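Local coordinates for penicillin-binding protein PbpB (Mycobacterium tuberculosis, PDB 6KGW) that synthesises cross-linked peptidoglycan from lipid intermediates during cell-wall biogenesis and binds penicillins, at residues Gln471-Thr476 with Ala502-Pro507; Ser269-Val274 with Thr394-Ala399; Pro314-Gly319 with Pro556-Ala561; Val493-Phe498 with Gly512-Asn517. All coordinates share one frame; numbering follows the deposited sequence.

Contact 1 (Gln471-Thr476 with Ala502-Pro507). With AIX ((2R,4S)-2-[(1R)-1-{[(2R)-2-amino-2-phenylacetyl]amino}-2-oxoethyl]-5,5-dimethyl-1,3-thiazolidine-4-carboxylic acid), chain E.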
# COMPACT_ATOMS: atom_id res chain seq x y z
N GLN A 471 2.06 -19.11 6.00
CA GLN A 471 3.37 -18.54 5.67
C GLN A 471 3.24 -17.05 5.38
O GLN A 471 3.47 -16.57 4.26
CB GLN A 471 3.97 -19.27 4.48
CG GLN A 471 4.36 -20.69 4.75
CD GLN A 471 5.09 -21.30 3.56
OE1 GLN A 471 5.82 -20.60 2.85
NE2 GLN A 471 4.88 -22.59 3.33
N MET A 472 2.86 -16.29 6.41
CA MET A 472 2.86 -14.83 6.29
C MET A 472 4.29 -14.32 6.08
O MET A 472 5.27 -14.89 6.57
CB MET A 472 2.25 -14.18 7.51
CG MET A 472 0.75 -14.44 7.68
SD MET A 472 -0.17 -14.13 6.16
CE MET A 472 -1.83 -14.56 6.72
N ALA A 473 4.41 -13.23 5.33
CA ALA A 473 5.71 -12.65 5.02
C ALA A 473 5.51 -11.16 4.91
O ALA A 473 4.56 -10.72 4.26
CB ALA A 473 6.29 -13.22 3.71
N GLY A 474 6.38 -10.39 5.55
CA GLY A 474 6.25 -8.95 5.48
C GLY A 474 7.53 -8.25 5.86
O GLY A 474 8.58 -8.88 6.00
N LYS A 475 7.43 -6.94 6.03
CA LYS A 475 8.55 -6.13 6.46
C LYS A 475 8.01 -4.89 7.18
O LYS A 475 7.08 -4.25 6.69
CB LYS A 475 9.43 -5.72 5.28
CG LYS A 475 10.60 -4.80 5.64
CD LYS A 475 11.66 -5.55 6.43
CE LYS A 475 12.74 -4.62 6.96
NZ LYS A 475 12.28 -3.94 8.20
N THR A 476 8.58 -4.59 8.34
CA THR A 476 8.24 -3.40 9.12
C THR A 476 9.04 -2.21 8.62
O THR A 476 10.06 -2.36 7.94
CB THR A 476 8.56 -3.62 10.60
OG1 THR A 476 9.88 -4.18 10.72
CG2 THR A 476 7.52 -4.55 11.28
N ALA A 502 0.16 -12.39 1.70
CA ALA A 502 -0.56 -13.55 2.20
C ALA A 502 -0.89 -14.49 1.02
O ALA A 502 -1.73 -14.15 0.17
CB ALA A 502 -1.83 -13.09 2.92
N THR A 503 -0.21 -15.62 0.89
CA THR A 503 0.90 -16.06 1.73
C THR A 503 2.16 -16.18 0.89
O THR A 503 2.09 -16.02 -0.32
CB THR A 503 0.63 -17.42 2.37
OG1 THR A 503 0.27 -18.33 1.32
CG2 THR A 503 -0.49 -17.34 3.41
N ALA A 504 3.30 -16.50 1.52
CA ALA A 504 4.55 -16.65 0.78
C ALA A 504 4.45 -17.78 -0.24
O ALA A 504 4.78 -17.60 -1.42
CB ALA A 504 5.69 -16.92 1.74
N ASP A 505 3.99 -18.94 0.20
CA ASP A 505 3.90 -20.11 -0.66
C ASP A 505 2.76 -20.02 -1.65
O ASP A 505 2.80 -20.70 -2.68
CB ASP A 505 3.77 -21.37 0.20
CG ASP A 505 2.62 -21.31 1.18
OD1 ASP A 505 2.29 -20.22 1.70
OD2 ASP A 505 2.05 -22.39 1.45
N ASN A 506 1.76 -19.18 -1.38
CA ASN A 506 0.62 -19.00 -2.29
C ASN A 506 0.09 -17.57 -2.15
O ASN A 506 -0.90 -17.31 -1.45
CB ASN A 506 -0.48 -20.02 -2.01
CG ASN A 506 -1.63 -19.91 -3.00
OD1 ASN A 506 -1.49 -19.31 -4.07
ND2 ASN A 506 -2.77 -20.48 -2.65
N PRO A 507 0.72 -16.62 -2.82
CA PRO A 507 0.31 -15.21 -2.70
C PRO A 507 -1.09 -14.95 -3.23
O PRO A 507 -1.38 -15.14 -4.41
CB PRO A 507 1.37 -14.47 -3.54
CG PRO A 507 2.55 -15.39 -3.55
CD PRO A 507 1.98 -16.77 -3.58
C8 AIX E . 13.31 4.62 15.46
C5 AIX E . 14.80 4.44 13.57
C6 AIX E . 13.65 -0.55 13.40
N1 AIX E . 14.68 2.51 11.09
C2 AIX E . 11.62 -1.37 12.04
N3 AIX E . 13.67 -0.65 10.94
C4 AIX E . 15.09 4.68 12.10
C1 AIX E . 13.91 -1.99 13.85
C3 AIX E . 15.62 3.41 11.41
C7 AIX E . 13.60 4.87 14.13
C9 AIX E . 14.21 3.94 16.25
C10 AIX E . 15.41 3.52 15.71
C11 AIX E . 15.70 3.77 14.38
C12 AIX E . 12.80 -0.42 12.10
C13 AIX E . 14.97 -0.03 11.10
C14 AIX E . 14.93 1.31 10.29
C15 AIX E . 13.85 1.08 9.17
C16 AIX E . 13.03 0.27 14.52
N2 AIX E . 15.98 5.84 11.91
O1 AIX E . 11.86 -2.37 11.26
O2 AIX E . 10.57 -1.22 12.66
O3 AIX E . 16.82 3.28 11.16
O4 AIX E . 12.70 1.39 9.33
S1 AIX E . 15.25 0.21 12.90
O HOH W 1 0.70 -20.41 3.89

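Contact 2 (Ser269-Val274 with Thr394-Ala399). With AIX ((2R,4S)-2-[(1R)-1-{[(2R)-2-amino-2-phenylacetyl]amino}-2-oxoethyl]-5,5-dimethyl-1,3-thiazolidine-4-carboxylic acid), chain E.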
# COMPACT_ATOMS: atom_id res chain seq x y z
N SER A 269 12.30 1.50 6.55
CA SER A 269 12.73 0.11 6.37
C SER A 269 11.83 -0.76 5.49
O SER A 269 12.30 -1.82 5.04
CB SER A 269 12.87 -0.53 7.74
OG SER A 269 14.07 -0.10 8.29
N VAL A 270 10.58 -0.38 5.22
CA VAL A 270 9.86 -1.20 4.24
C VAL A 270 10.54 -1.14 2.88
O VAL A 270 10.41 -2.07 2.08
CB VAL A 270 8.37 -0.84 4.07
CG1 VAL A 270 7.59 -1.38 5.21
CG2 VAL A 270 8.21 0.68 3.89
N ASN A 271 11.30 -0.08 2.61
CA ASN A 271 12.04 -0.01 1.36
C ASN A 271 13.10 -1.10 1.23
O ASN A 271 13.66 -1.26 0.14
CB ASN A 271 12.70 1.36 1.23
CG ASN A 271 12.91 1.74 -0.22
OD1 ASN A 271 12.01 1.59 -1.04
ND2 ASN A 271 14.11 2.22 -0.56
N LYS A 272 13.42 -1.84 2.29
CA LYS A 272 14.53 -2.77 2.20
C LYS A 272 14.25 -3.94 1.26
O LYS A 272 15.18 -4.66 0.90
CB LYS A 272 14.92 -3.26 3.59
CG LYS A 272 15.59 -2.19 4.42
CD LYS A 272 16.03 -2.72 5.77
CE LYS A 272 16.50 -1.59 6.69
NZ LYS A 272 16.89 -2.11 8.03
N ILE A 273 13.01 -4.12 0.81
CA ILE A 273 12.72 -5.07 -0.27
C ILE A 273 13.57 -4.80 -1.52
O ILE A 273 13.92 -5.73 -2.25
CB ILE A 273 11.22 -5.02 -0.59
CG1 ILE A 273 10.85 -6.09 -1.61
CG2 ILE A 273 10.83 -3.62 -1.10
CD1 ILE A 273 9.35 -6.18 -1.85
N VAL A 274 13.87 -3.53 -1.81
CA VAL A 274 14.63 -3.25 -3.04
C VAL A 274 16.03 -3.86 -2.95
O VAL A 274 16.41 -4.71 -3.77
CB VAL A 274 14.67 -1.74 -3.31
CG1 VAL A 274 15.46 -1.45 -4.58
CG2 VAL A 274 13.24 -1.22 -3.48
N THR A 394 2.74 -0.60 -1.57
CA THR A 394 2.12 -1.90 -1.70
C THR A 394 2.41 -2.53 -3.07
O THR A 394 2.56 -3.75 -3.18
CB THR A 394 0.62 -1.76 -1.44
OG1 THR A 394 0.45 -0.90 -0.29
CG2 THR A 394 -0.02 -3.11 -1.14
N GLY A 395 2.52 -1.71 -4.12
CA GLY A 395 2.83 -2.25 -5.43
C GLY A 395 4.20 -2.89 -5.51
O GLY A 395 4.40 -3.85 -6.28
N MET A 396 5.17 -2.41 -4.72
CA MET A 396 6.47 -3.08 -4.67
C MET A 396 6.32 -4.50 -4.17
O MET A 396 6.98 -5.42 -4.67
CB MET A 396 7.46 -2.33 -3.77
CG MET A 396 7.92 -1.00 -4.29
SD MET A 396 9.55 -0.60 -3.66
CE MET A 396 9.24 -0.13 -1.95
N TYR A 397 5.47 -4.70 -3.17
CA TYR A 397 5.30 -6.03 -2.62
C TYR A 397 4.43 -6.89 -3.53
O TYR A 397 4.59 -8.11 -3.55
CB TYR A 397 4.77 -5.94 -1.17
CG TYR A 397 5.89 -5.55 -0.21
CD1 TYR A 397 6.35 -4.24 -0.14
CD2 TYR A 397 6.55 -6.51 0.58
CE1 TYR A 397 7.41 -3.88 0.71
CE2 TYR A 397 7.59 -6.15 1.43
CZ TYR A 397 8.03 -4.82 1.48
OH TYR A 397 9.07 -4.42 2.31
N GLN A 398 3.57 -6.26 -4.33
CA GLN A 398 2.83 -6.98 -5.35
C GLN A 398 3.76 -7.62 -6.37
O GLN A 398 3.54 -8.76 -6.78
CB GLN A 398 1.85 -6.04 -6.04
CG GLN A 398 0.92 -6.76 -7.00
CD GLN A 398 1.54 -6.94 -8.36
OE1 GLN A 398 2.32 -6.10 -8.82
NE2 GLN A 398 1.20 -8.03 -9.00
N ALA A 399 4.79 -6.89 -6.80
CA ALA A 399 5.76 -7.45 -7.75
C ALA A 399 6.35 -8.74 -7.20
O ALA A 399 6.44 -9.74 -7.91
CB ALA A 399 6.88 -6.44 -8.03
C8 AIX E . 13.31 4.62 15.46
C5 AIX E . 14.80 4.44 13.57
C6 AIX E . 13.65 -0.55 13.40
N1 AIX E . 14.68 2.51 11.09
C2 AIX E . 11.62 -1.37 12.04
N3 AIX E . 13.67 -0.65 10.94
C4 AIX E . 15.09 4.68 12.10
C1 AIX E . 13.91 -1.99 13.85
C3 AIX E . 15.62 3.41 11.41
C7 AIX E . 13.60 4.87 14.13
C9 AIX E . 14.21 3.94 16.25
C10 AIX E . 15.41 3.52 15.71
C11 AIX E . 15.70 3.77 14.38
C12 AIX E . 12.80 -0.42 12.10
C13 AIX E . 14.97 -0.03 11.10
C14 AIX E . 14.93 1.31 10.29
C15 AIX E . 13.85 1.08 9.17
C16 AIX E . 13.03 0.27 14.52
N2 AIX E . 15.98 5.84 11.91
O1 AIX E . 11.86 -2.37 11.26
O2 AIX E . 10.57 -1.22 12.66
O3 AIX E . 16.82 3.28 11.16
O4 AIX E . 12.70 1.39 9.33
S1 AIX E . 15.25 0.21 12.90

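Contact 3 (Pro314-Gly319 with Pro556-Ala561)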
# COMPACT_ATOMS: atom_id res chain seq x y z
N PRO A 314 26.82 -12.07 13.83
CA PRO A 314 26.72 -13.08 12.77
C PRO A 314 25.32 -13.22 12.18
O PRO A 314 24.77 -14.31 12.08
CB PRO A 314 27.16 -14.36 13.49
CG PRO A 314 26.66 -14.17 14.86
CD PRO A 314 26.86 -12.69 15.17
N TYR A 315 24.72 -12.08 11.79
CA TYR A 315 23.41 -12.13 11.15
C TYR A 315 23.53 -12.77 9.78
O TYR A 315 24.43 -12.44 9.00
CB TYR A 315 22.80 -10.74 10.98
CG TYR A 315 22.61 -9.94 12.24
CD1 TYR A 315 22.14 -10.55 13.40
CD2 TYR A 315 22.88 -8.57 12.27
CE1 TYR A 315 21.96 -9.81 14.57
CE2 TYR A 315 22.71 -7.83 13.42
CZ TYR A 315 22.25 -8.45 14.57
OH TYR A 315 22.07 -7.70 15.71
N THR A 316 22.62 -13.69 9.49
CA THR A 316 22.45 -14.11 8.11
C THR A 316 21.81 -12.97 7.32
O THR A 316 21.24 -12.04 7.89
CB THR A 316 21.60 -15.38 8.04
OG1 THR A 316 20.28 -15.09 8.53
CG2 THR A 316 22.22 -16.48 8.91
N THR A 317 21.95 -13.04 5.99
CA THR A 317 21.20 -12.14 5.11
C THR A 317 19.71 -12.17 5.46
O THR A 317 19.05 -11.13 5.51
CB THR A 317 21.46 -12.53 3.65
OG1 THR A 317 22.80 -12.16 3.28
CG2 THR A 317 20.45 -11.89 2.66
N THR A 318 19.17 -13.36 5.77
CA THR A 318 17.81 -13.45 6.30
C THR A 318 17.63 -12.61 7.56
O THR A 318 16.62 -11.92 7.72
CB THR A 318 17.45 -14.90 6.56
OG1 THR A 318 17.41 -15.60 5.30
CG2 THR A 318 16.10 -15.01 7.27
N GLY A 319 18.62 -12.64 8.46
CA GLY A 319 18.52 -11.85 9.67
C GLY A 319 18.66 -10.36 9.46
O GLY A 319 18.08 -9.57 10.20
N PRO A 556 12.33 -23.51 11.76
CA PRO A 556 12.56 -22.07 11.94
C PRO A 556 13.67 -21.56 11.04
O PRO A 556 14.60 -22.29 10.69
CB PRO A 556 12.95 -21.95 13.42
CG PRO A 556 12.35 -23.14 14.07
CD PRO A 556 12.34 -24.24 13.04
N LEU A 557 13.55 -20.30 10.63
CA LEU A 557 14.59 -19.67 9.84
C LEU A 557 15.68 -19.14 10.76
O LEU A 557 15.41 -18.73 11.89
CB LEU A 557 14.04 -18.53 8.99
CG LEU A 557 12.88 -18.85 8.06
CD1 LEU A 557 12.46 -17.58 7.36
CD2 LEU A 557 13.26 -19.92 7.03
N VAL A 558 16.91 -19.14 10.25
CA VAL A 558 18.06 -18.67 11.02
C VAL A 558 18.33 -17.22 10.63
O VAL A 558 18.71 -16.92 9.49
CB VAL A 558 19.30 -19.55 10.78
CG1 VAL A 558 20.42 -19.14 11.72
CG2 VAL A 558 18.94 -21.02 10.96
N LEU A 559 18.12 -16.31 11.58
CA LEU A 559 18.45 -14.90 11.43
C LEU A 559 19.83 -14.58 11.96
O LEU A 559 20.49 -13.67 11.45
CB LEU A 559 17.43 -14.02 12.16
CG LEU A 559 15.99 -13.97 11.64
CD1 LEU A 559 15.31 -15.35 11.63
CD2 LEU A 559 15.16 -12.99 12.46
N GLN A 560 20.27 -15.35 12.96
CA GLN A 560 21.51 -15.10 13.68
C GLN A 560 22.25 -16.43 13.76
O GLN A 560 21.69 -17.43 14.22
CB GLN A 560 21.19 -14.56 15.07
CG GLN A 560 22.32 -13.92 15.80
CD GLN A 560 21.82 -13.19 17.02
OE1 GLN A 560 20.83 -12.46 16.96
NE2 GLN A 560 22.48 -13.40 18.16
N ALA A 561 23.49 -16.45 13.27
CA ALA A 561 24.32 -17.65 13.33
C ALA A 561 25.00 -17.77 14.69
O ALA A 561 24.37 -17.57 15.73
CB ALA A 561 25.35 -17.64 12.20

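Contact 4 (Val493-Phe498 with Gly512-Asn517). With AIX ((2R,4S)-2-[(1R)-1-{[(2R)-2-amino-2-phenylacetyl]amino}-2-oxoethyl]-5,5-dimethyl-1,3-thiazolidine-4-carboxylic acid), chain E.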
# COMPACT_ATOMS: atom_id res chain seq x y z
N VAL A 493 9.49 11.49 15.82
CA VAL A 493 8.26 11.54 15.02
C VAL A 493 8.46 10.63 13.81
O VAL A 493 9.38 10.84 13.01
CB VAL A 493 7.91 12.96 14.57
CG1 VAL A 493 6.59 12.96 13.81
CG2 VAL A 493 7.85 13.91 15.77
N TYR A 494 7.59 9.63 13.67
CA TYR A 494 7.83 8.58 12.68
C TYR A 494 6.61 8.33 11.81
O TYR A 494 5.46 8.56 12.21
CB TYR A 494 8.23 7.26 13.36
CG TYR A 494 9.38 7.40 14.34
CD1 TYR A 494 10.68 7.60 13.90
CD2 TYR A 494 9.16 7.32 15.71
CE1 TYR A 494 11.74 7.72 14.80
CE2 TYR A 494 10.21 7.43 16.62
CZ TYR A 494 11.50 7.63 16.15
OH TYR A 494 12.55 7.75 17.04
N TRP A 495 6.87 7.87 10.60
CA TRP A 495 5.90 7.09 9.84
C TRP A 495 6.16 5.63 10.16
O TRP A 495 7.27 5.14 9.94
CB TRP A 495 6.05 7.33 8.33
CG TRP A 495 5.66 8.68 7.86
CD1 TRP A 495 4.40 9.23 7.85
CD2 TRP A 495 6.53 9.65 7.28
NE1 TRP A 495 4.44 10.50 7.31
CE2 TRP A 495 5.73 10.77 6.95
CE3 TRP A 495 7.90 9.69 7.01
CZ2 TRP A 495 6.27 11.91 6.37
CZ3 TRP A 495 8.42 10.80 6.44
CH2 TRP A 495 7.62 11.91 6.12
N ILE A 496 5.17 4.95 10.74
CA ILE A 496 5.22 3.51 10.91
C ILE A 496 4.57 2.87 9.69
O ILE A 496 3.60 3.40 9.13
CB ILE A 496 4.54 3.06 12.21
CG1 ILE A 496 5.14 3.82 13.40
CG2 ILE A 496 4.68 1.55 12.38
CD1 ILE A 496 6.65 3.92 13.39
N THR A 497 5.09 1.73 9.28
CA THR A 497 4.73 1.19 7.99
C THR A 497 4.88 -0.32 8.06
O THR A 497 5.80 -0.81 8.72
CB THR A 497 5.61 1.89 6.93
OG1 THR A 497 5.04 1.78 5.63
CG2 THR A 497 7.00 1.38 6.94
N PHE A 498 3.91 -1.04 7.49
CA PHE A 498 4.02 -2.49 7.32
C PHE A 498 3.51 -2.85 5.93
O PHE A 498 2.60 -2.20 5.41
CB PHE A 498 3.23 -3.29 8.38
CG PHE A 498 3.66 -4.75 8.49
CD1 PHE A 498 3.14 -5.72 7.64
CD2 PHE A 498 4.60 -5.15 9.43
CE1 PHE A 498 3.53 -7.04 7.74
CE2 PHE A 498 5.01 -6.47 9.53
CZ PHE A 498 4.47 -7.41 8.68
N GLY A 512 -0.63 -3.22 2.52
CA GLY A 512 0.28 -2.15 2.88
C GLY A 512 -0.37 -1.19 3.84
O GLY A 512 -1.51 -0.77 3.62
N ILE A 513 0.34 -0.85 4.92
CA ILE A 513 -0.21 -0.09 6.03
C ILE A 513 0.75 1.04 6.38
O ILE A 513 1.95 0.81 6.54
CB ILE A 513 -0.40 -0.99 7.28
CG1 ILE A 513 -1.40 -2.12 7.01
CG2 ILE A 513 -0.82 -0.15 8.47
CD1 ILE A 513 -1.48 -3.13 8.14
N MET A 514 0.21 2.25 6.59
CA MET A 514 1.02 3.29 7.22
C MET A 514 0.28 3.96 8.37
O MET A 514 -0.90 4.29 8.25
CB MET A 514 1.50 4.35 6.21
CG MET A 514 2.35 5.44 6.85
SD MET A 514 1.43 6.85 7.51
CE MET A 514 1.14 7.85 6.05
N LEU A 515 0.99 4.16 9.47
CA LEU A 515 0.51 4.90 10.64
C LEU A 515 1.34 6.17 10.77
O LEU A 515 2.57 6.10 10.85
CB LEU A 515 0.65 4.07 11.92
CG LEU A 515 -0.36 2.98 12.29
CD1 LEU A 515 -0.64 2.07 11.14
CD2 LEU A 515 0.17 2.17 13.46
N ASP A 516 0.67 7.32 10.78
CA ASP A 516 1.34 8.60 10.97
C ASP A 516 1.56 8.83 12.46
O ASP A 516 0.67 9.34 13.16
CB ASP A 516 0.54 9.73 10.35
CG ASP A 516 1.24 11.08 10.50
OD1 ASP A 516 2.39 11.10 11.01
OD2 ASP A 516 0.66 12.11 10.12
N ASN A 517 2.76 8.49 12.94
CA ASN A 517 3.26 8.80 14.28
C ASN A 517 2.35 8.34 15.42
O ASN A 517 1.84 9.17 16.18
CB ASN A 517 3.52 10.30 14.43
CG ASN A 517 4.50 10.59 15.56
OD1 ASN A 517 5.57 9.95 15.67
ND2 ASN A 517 4.15 11.54 16.41
C8 AIX E . 13.31 4.62 15.46
C5 AIX E . 14.80 4.44 13.57
C6 AIX E . 13.65 -0.55 13.40
N1 AIX E . 14.68 2.51 11.09
C2 AIX E . 11.62 -1.37 12.04
N3 AIX E . 13.67 -0.65 10.94
C4 AIX E . 15.09 4.68 12.10
C1 AIX E . 13.91 -1.99 13.85
C3 AIX E . 15.62 3.41 11.41
C7 AIX E . 13.60 4.87 14.13
C9 AIX E . 14.21 3.94 16.25
C10 AIX E . 15.41 3.52 15.71
C11 AIX E . 15.70 3.77 14.38
C12 AIX E . 12.80 -0.42 12.10
C13 AIX E . 14.97 -0.03 11.10
C14 AIX E . 14.93 1.31 10.29
C15 AIX E . 13.85 1.08 9.17
C16 AIX E . 13.03 0.27 14.52
N2 AIX E . 15.98 5.84 11.91
O1 AIX E . 11.86 -2.37 11.26
O2 AIX E . 10.57 -1.22 12.66
O3 AIX E . 16.82 3.28 11.16
O4 AIX E . 12.70 1.39 9.33
S1 AIX E . 15.25 0.21 12.90

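Contact 1 (Gln471-Thr476 with Ala502-Pro507)
The root of strand 473-483, a strand that carries a pattern consistent with the KTG-type motif of penicillin-binding proteins, is fastened to the loop 502-507 where Gln471 meets Thr503, Ala504 and Asp505. Ala504 N donates to Gln471 O at 2.7 Å, and the bond is nearly straight, with 169° at the hydrogen. Gln471 places CG beside its own backbone N (chi1 -68°) and then runs extended, so that its chain crosses that of Asp505 at about a right angle. The amide lies flat on the carboxylate, the two planes 13° apart, with Gln471 CD 3.4 Å from Asp505 CG. This is a stack and not a hydrogen bond; glutamine suits the place because its planar amide can lie on the carboxylate while OE1 accepts from Gln444 NE2. A water bridges the same two residues, accepting from Gln471 N at 2.8 Å and donating to Asp505 OD1 at 2.7 Å. In the transpeptidase fold this loop joins the hairpin strands 493-502 and 509-516, and it turns through a cis peptide just before Thr503. Met472, bent at chi2, lays SD on Ala502 CB at 3.8 Å, its flexible chain also reaching Ala538 and Met542 of helix 531-544. Ala473 CB meets Ala504 CB at 4.2 Å, two small methyls that let the strand and the loop pack beside helix 436-446. Farther along the strand, Lys475 NZ bonds to Ser324 OG and Thr476 O, while Thr476 OG1 donates to O1 of the ampicillin-derived ligand's carboxylate at 2.7 Å.

Contact 2 (Ser269-Val274 with Thr394-Ala399)
Ser269 stands just before the residues that pack on Met396 and Tyr397, and it is the acylated serine: Ser269 OG is joined to C15 of the opened beta-lactam ligand at 1.5 Å. Ser269 N makes a weak bond of 2.8 Å to the acyl oxygen O4, an arrangement consistent with one arm of an oxyanion hole, and ligand N3 donates back to Ser269 OG. Next, Val270 offers its carbonyl to the other helix. Tyr397 OH donates to Val270 O at 2.7 Å, lying in the carbonyl plane on a lone pair, and this oxygen in turn sits in the plane of the ring at its edge. Asn271 turns its amide so that OD1 lies 3.4 Å from Met396 CE, while ND2 is bonded to Leu380 O. Lys272, three residues after Ser269, completes what looks like the SxxK motif and sends its extended chain the other way, to Ser324 OG and Asn326 OD1. Ile273 carries most of the apolar contact. With CG1 swung opposite the backbone N (chi1 -174°), its long branch puts CD1 3.6 Å from the centroid of the Tyr397 ring, only 6° off the normal: a CH-pi contact over the face. The short branch, CG2, rests 3.9 Å from Met396 CE. Val274 CG2 closes the row at 3.7 Å from Met396 SD, where the polarisable sulfur packs against a valine methyl. With its hydroxyl bonded and one face covered, the tyrosine is fixed in rotation, and the carbonyl next to the acylated serine is thereby tied to helix 390-401.

Contact 3 (Pro314-Gly319 with Pro556-Ala561)
Thr316 caps the N terminus of helix 317-323 and at the same time hooks the C-terminal tail through Val558. Its hydroxyl, set between the backbone N and the carbonyl carbon (chi1 64°), has two partners: Thr316 OG1 donates to Val558 O at 2.6 Å and accepts from Gly319 N at 3.0 Å. A threonine is apt here, since one oxygen can both give and receive. Beside it the two segments form a single beta bridge between Tyr315 and Gln560. Leu559 O accepts from Thr316 N at 2.9 Å, the donor standing above the carbonyl plane, 47° out of it. The same oxygen receives a CA-H...O contact from Gly319 CA at 3.2 Å, a close approach that the lack of a side chain permits. At the other end, Ala561 N donates to Pro314 O at 2.8 Å, almost straight at 171°. Gln458 OE1 serves Leu559 N and Gln560 N, and Tyr315 OH is bonded to Trp308 NE1. The Gln560 side chain runs alongside the tyrosine, bringing OE1 to the ring edge, 3.7 Å from Tyr315 CE1. Pro314 CB touches Ala561 CB at 4.0 Å.

Contact 4 (Val493-Phe498 with Gly512-Asn517)
The antiparallel hairpin of strands 493-502 and 509-516, part of the central sheet of the transpeptidase domain, pairs Ile496 with Leu515 and Phe498 with Ile513; the segments run at 160° to each other. Both are hydrogen-bonded pairs, each joined in both directions: Leu515 N to Ile496 O at 2.7 Å and Ile496 N to Leu515 O at 2.8 Å, with Phe498 and Ile513 repeating the pattern. Their branched and aromatic side chains share one face of the sheet, where Phe498 and Ile513 pack against helix 531-544. The other face holds the non-hydrogen-bonded pairs Trp495-Asp516 and Thr497-Met514. There Met514, bent at chi2 and chi3, crosses the indole diagonally and brings SD 3.8 Å from Trp495 CD1, an oblique Met-aromatic contact. Asp516 OD1 accepts from Gln481 NE2 of strand 473-483, which lies beyond strand 493-502 in the sheet. Tyr494 CE1 lies 3.5 Å from C7 of the ligand's phenyl ring. At the end of the ladder Asn517 takes a left-handed backbone conformation, which asparagine tolerates well, and swings CG away from its backbone N (chi1 -159°). The side chain thus continues the ladder in place of a main-chain carbonyl: Tyr494 N donates to Asn517 OD1 at 2.9 Å from above the amide plane, 41° out of it, while Val493 CG1 packs 3.6 Å from Asn517 CG.

In the fold
From the N terminus, contact 2 opens first at 269-274 and closes at 394-399, a loop of 119 residues that brings two helices together. Contact 3 starts within that loop at 314-319 but closes only at 556-561, so the two cross, and it ties the C-terminal tail to the start of helix 317-323. Contacts 1 and 4 both fall inside the span of contact 3 and cross each other, 471-476 and 493-498 opening before 502-507 and 512-517 close; both reach the same antiparallel sheet. Contacts 1, 2 and 4 touch one another and the ligand, joining sheet and helices, whereas contact 3 stands apart.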